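Local atomic coordinates of naphthalene dioxygenase large subunit (Rhodococcus sp., PDB entry 2B1X), a protein that belongs to the Rieske non-haem iron oxygenase family, with a [2Fe-2S] cluster in its Rieske domain and an iron ion in its catalytic domain. Residues 10-13 and 14-18; 310-313 and 314-317. All blocks are in the same frame, centred on the assembly; numbering follows the deposited sequence.

Interaction 1. Residues 10-13 and 14-18; sequences LQKG and LHDVN
Lys12 and Asp16 form an i to i+4 salt bridge on the N-terminal helix 4-16. Lys12 NZ donates to Asp16 OD2 at 2.6 Å, meeting that oxygen at its syn lone pair. Lys12 CG is anti to the backbone N (chi1 -166°), the chain stays extended to CE, and a bend at chi4 brings NZ to the carboxylate. CG, CD and CE pass alongside the same oxygen. Lys12 is on the exposed side of the helix, but Asp16 is buried and its side chain also touches Thr22 of strand 22-24.

Gly13 is on the buried part of the contact. Val17 N donates to Gly13 O at 3.1 Å, and Leu14 N to Leu10 O at 2.9 Å. Leu10 and Leu14 both rest on Leu436 of helix 422-436, so the N-terminal helix packs on a helix near the C-terminal end of the model. Gln11 and His15 belong to the looser, exposed side. The bond from His15 N to Gln11 O is weak, at 3.3 Å. The next rung is firmer: Asp16 N donates to Lys12 O at 2.9 Å, with an N-H...O angle of 154°.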
loop_
_atom_site.group_PDB
_atom_site.type_symbol
_atom_site.label_atom_id
_atom_site.label_comp_id
_atom_site.label_asym_id
_atom_site.label_seq_id
_atom_site.Cartn_x
_atom_site.Cartn_y
_atom_site.Cartn_z
ATOM N N LEU A 10 -29.813 -10.883 1.056
ATOM C CA LEU A 10 -29.656 -12.304 0.782
ATOM C C LEU A 10 -31.013 -12.995 0.637
ATOM O O LEU A 10 -31.178 -13.840 -0.222
ATOM C CB LEU A 10 -28.801 -12.978 1.861
ATOM C CG LEU A 10 -27.349 -12.462 1.982
ATOM C CD1 LEU A 10 -26.692 -12.888 3.319
ATOM C CD2 LEU A 10 -26.548 -12.946 0.813
ATOM N N GLN A 11 -31.966 -12.637 1.505
ATOM C CA GLN A 11 -33.332 -13.217 1.441
ATOM C C GLN A 11 -34.006 -12.894 0.123
ATOM O O GLN A 11 -34.586 -13.764 -0.514
ATOM C CB GLN A 11 -34.189 -12.778 2.632
ATOM C CG GLN A 11 -33.779 -13.476 3.929
ATOM C CD GLN A 11 -34.401 -12.895 5.181
ATOM O OE1 GLN A 11 -34.913 -11.770 5.177
ATOM N NE2 GLN A 11 -34.372 -13.668 6.258
ATOM N N LYS A 12 -33.923 -11.635 -0.282
ATOM C CA LYS A 12 -34.431 -11.220 -1.570
ATOM C C LYS A 12 -33.717 -11.986 -2.710
ATOM O O LYS A 12 -34.357 -12.475 -3.640
ATOM C CB LYS A 12 -34.276 -9.694 -1.731
ATOM C CG LYS A 12 -35.108 -9.156 -2.922
ATOM C CD LYS A 12 -34.518 -7.858 -3.436
ATOM C CE LYS A 12 -35.330 -7.303 -4.556
ATOM N NZ LYS A 12 -34.755 -7.723 -5.857
ATOM N N GLY A 13 -32.400 -12.117 -2.597
ATOM C CA GLY A 13 -31.604 -12.828 -3.569
ATOM C C GLY A 13 -32.051 -14.267 -3.741
ATOM O O GLY A 13 -32.107 -14.766 -4.838
ATOM N N LEU A 14 -32.386 -14.919 -2.630
ATOM C CA LEU A 14 -32.780 -16.318 -2.643
ATOM C C LEU A 14 -34.115 -16.506 -3.365
ATOM O O LEU A 14 -34.340 -17.524 -4.016
ATOM C CB LEU A 14 -32.808 -16.859 -1.213
ATOM C CG LEU A 14 -32.272 -18.270 -0.959
ATOM C CD1 LEU A 14 -31.140 -18.708 -1.927
ATOM C CD2 LEU A 14 -31.818 -18.387 0.478
ATOM N N HIS A 15 -34.976 -15.500 -3.308
ATOM C CA HIS A 15 -36.205 -15.515 -4.101
ATOM C C HIS A 15 -35.961 -15.197 -5.589
ATOM O O HIS A 15 -36.530 -15.845 -6.459
ATOM C CB HIS A 15 -37.246 -14.578 -3.506
ATOM C CG HIS A 15 -38.393 -14.287 -4.425
ATOM N ND1 HIS A 15 -39.483 -15.129 -4.557
ATOM C CD2 HIS A 15 -38.618 -13.245 -5.266
ATOM C CE1 HIS A 15 -40.322 -14.624 -5.448
ATOM N NE2 HIS A 15 -39.825 -13.479 -5.889
ATOM N N ASP A 16 -35.114 -14.212 -5.872
ATOM C CA ASP A 16 -34.919 -13.743 -7.248
ATOM C C ASP A 16 -34.202 -14.741 -8.135
ATOM O O ASP A 16 -34.435 -14.784 -9.339
ATOM C CB ASP A 16 -34.119 -12.439 -7.271
ATOM C CG ASP A 16 -34.871 -11.277 -6.669
ATOM O OD1 ASP A 16 -36.122 -11.348 -6.508
ATOM O OD2 ASP A 16 -34.273 -10.232 -6.321
ATOM N N VAL A 17 -33.309 -15.522 -7.543
ATOM C CA VAL A 17 -32.434 -16.390 -8.306
ATOM C C VAL A 17 -33.240 -17.381 -9.129
ATOM O O VAL A 17 -32.849 -17.709 -10.242
ATOM C CB VAL A 17 -31.355 -17.088 -7.425
ATOM C CG1 VAL A 17 -31.961 -18.164 -6.518
ATOM C CG2 VAL A 17 -30.280 -17.682 -8.280
ATOM N N ASN A 18 -34.386 -17.810 -8.615
ATOM C CA ASN A 18 -35.230 -18.743 -9.364
ATOM C C ASN A 18 -36.560 -18.189 -9.877
ATOM O O ASN A 18 -37.348 -18.931 -10.436
ATOM C CB ASN A 18 -35.507 -20.023 -8.561
ATOM C CG ASN A 18 -34.251 -20.784 -8.223
ATOM O OD1 ASN A 18 -33.403 -21.054 -9.102
ATOM N ND2 ASN A 18 -34.109 -21.139 -6.937
#

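Interaction 2. Residues 310-313 and 314-317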
loop_
_atom_site.group_PDB
_atom_site.type_symbol
_atom_site.label_atom_id
_atom_site.label_comp_id
_atom_site.label_asym_id
_atom_site.label_seq_id
_atom_site.Cartn_x
_atom_site.Cartn_y
_atom_site.Cartn_z
ATOM N N GLY A 310 -4.482 -25.058 -29.348
ATOM C CA GLY A 310 -3.156 -24.820 -29.911
ATOM C C GLY A 310 -2.207 -24.102 -28.954
ATOM O O GLY A 310 -2.647 -23.313 -28.094
ATOM N N LYS A 311 -0.912 -24.388 -29.079
ATOM C CA LYS A 311 0.127 -23.727 -28.274
ATOM C C LYS A 311 0.589 -22.412 -28.918
ATOM O O LYS A 311 1.433 -21.694 -28.366
ATOM C CB LYS A 311 1.327 -24.673 -28.049
ATOM C CG LYS A 311 2.188 -24.875 -29.280
ATOM C CD LYS A 311 3.335 -25.806 -28.981
ATOM C CE LYS A 311 3.907 -26.384 -30.246
ATOM N NZ LYS A 311 5.376 -26.457 -30.175
ATOM N N ASP A 312 0.024 -22.120 -30.090
ATOM C CA ASP A 312 0.288 -20.894 -30.863
ATOM C C ASP A 312 -0.630 -20.899 -32.099
ATOM O O ASP A 312 -1.376 -21.865 -32.314
ATOM C CB ASP A 312 1.781 -20.749 -31.199
ATOM C CG ASP A 312 2.281 -21.848 -32.155
ATOM O OD1 ASP A 312 3.421 -22.318 -31.988
ATOM O OD2 ASP A 312 1.589 -22.313 -33.057
ATOM N N HIS A 313 -0.581 -19.851 -32.918
ATOM C CA HIS A 313 -1.521 -19.713 -34.024
ATOM C C HIS A 313 -1.220 -20.660 -35.201
ATOM O O HIS A 313 -1.989 -20.736 -36.159
ATOM C CB HIS A 313 -1.539 -18.264 -34.515
ATOM C CG HIS A 313 -0.203 -17.777 -34.989
ATOM N ND1 HIS A 313 0.905 -17.751 -34.177
ATOM C CD2 HIS A 313 0.206 -17.318 -36.197
ATOM C CE1 HIS A 313 1.943 -17.296 -34.860
ATOM N NE2 HIS A 313 1.542 -17.006 -36.085
ATOM N N LEU A 314 -0.118 -21.401 -35.117
ATOM C CA LEU A 314 0.300 -22.225 -36.231
ATOM C C LEU A 314 0.187 -23.718 -35.943
ATOM O O LEU A 314 0.550 -24.540 -36.774
ATOM C CB LEU A 314 1.745 -21.861 -36.625
ATOM C CG LEU A 314 2.053 -20.419 -37.079
ATOM C CD1 LEU A 314 3.548 -20.252 -37.213
ATOM C CD2 LEU A 314 1.331 -20.050 -38.412
ATOM N N SER A 315 -0.316 -24.077 -34.767
ATOM C CA SER A 315 -0.192 -25.461 -34.313
ATOM C C SER A 315 -1.518 -26.162 -34.127
ATOM O O SER A 315 -2.506 -25.531 -33.783
ATOM C CB SER A 315 0.635 -25.534 -33.038
ATOM O OG SER A 315 1.900 -24.923 -33.242
ATOM N N ALA A 316 -1.527 -27.473 -34.397
ATOM C CA ALA A 316 -2.678 -28.320 -34.096
ATOM C C ALA A 316 -2.874 -28.387 -32.592
ATOM O O ALA A 316 -1.895 -28.414 -31.820
ATOM C CB ALA A 316 -2.459 -29.726 -34.647
ATOM N N PRO A 317 -4.131 -28.440 -32.166
ATOM C CA PRO A 317 -4.436 -28.390 -30.736
ATOM C C PRO A 317 -4.035 -29.668 -29.992
ATOM O O PRO A 317 -4.012 -30.758 -30.546
ATOM C CB PRO A 317 -5.951 -28.194 -30.705
ATOM C CG PRO A 317 -6.449 -28.741 -31.980
ATOM C CD PRO A 317 -5.347 -28.537 -33.004
HETATM O O HOH W 1 -0.367 -27.058 -30.245
HETATM O O HOH W 2 -3.766 -23.218 -33.532
#
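The His313 imidazole carries Leu314 over one face, in a type I beta turn from Asp312 to Ser315. Leu314 CG sits 3.7 Å from the centroid of the His313 ring and 15° off the ring normal, a CH-pi contact. The two side chains run side by side. Leu314 CD2 leans over the rim near His313 CD2. Met76 of the small subunit also packs on His313.

The second flat group is the Asp312 carboxylate. Its OD2 accepts two bonds, from opposite faces of the carboxylate plane. Leu314 N donates at 2.8 Å to Asp312 OD2, on the anti side and 27° out of plane. Ser315 OG donates at 2.6 Å to the same OD2, from above the plane. Asp312 CG lies between its backbone N and carbonyl carbon (chi1 66°), which turns the carboxylate back over the turn. These bonds brace the turn, whose own closing bond, Ser315 N to Asp312 O, is weak at 3.5 Å.

The loop joins strands 302-309 and 318-330 of the catalytic domain. Lys311 O is held by Arg360 of helix 348-361. Two waters bridge the loop. One links Lys311 N to Ala316 O. The other donates to Asp312 O at 3.0 Å and to Ser315 O at 2.6 Å.

Interaction 1 comes first along the chain and closes long before interaction 2 opens. Their centres are about 44 Å apart and their nearest atoms about 34 Å, so they do not touch. They share no helix, strand or sheet. Residues 10-18 take in the C-terminal part of helix 4-16, beside helix 422-436, so the N-terminal helix meets the last helix of the modelled chain. Residues 310-317 connect two neighbouring antiparallel strands, 302-309 and 318-330, of the large catalytic-domain sheet. No other chain of the assembly touches interaction 1, whereas interaction 2 meets the small subunit. One is therefore internal packing of the large subunit, and the other is part of a subunit interface.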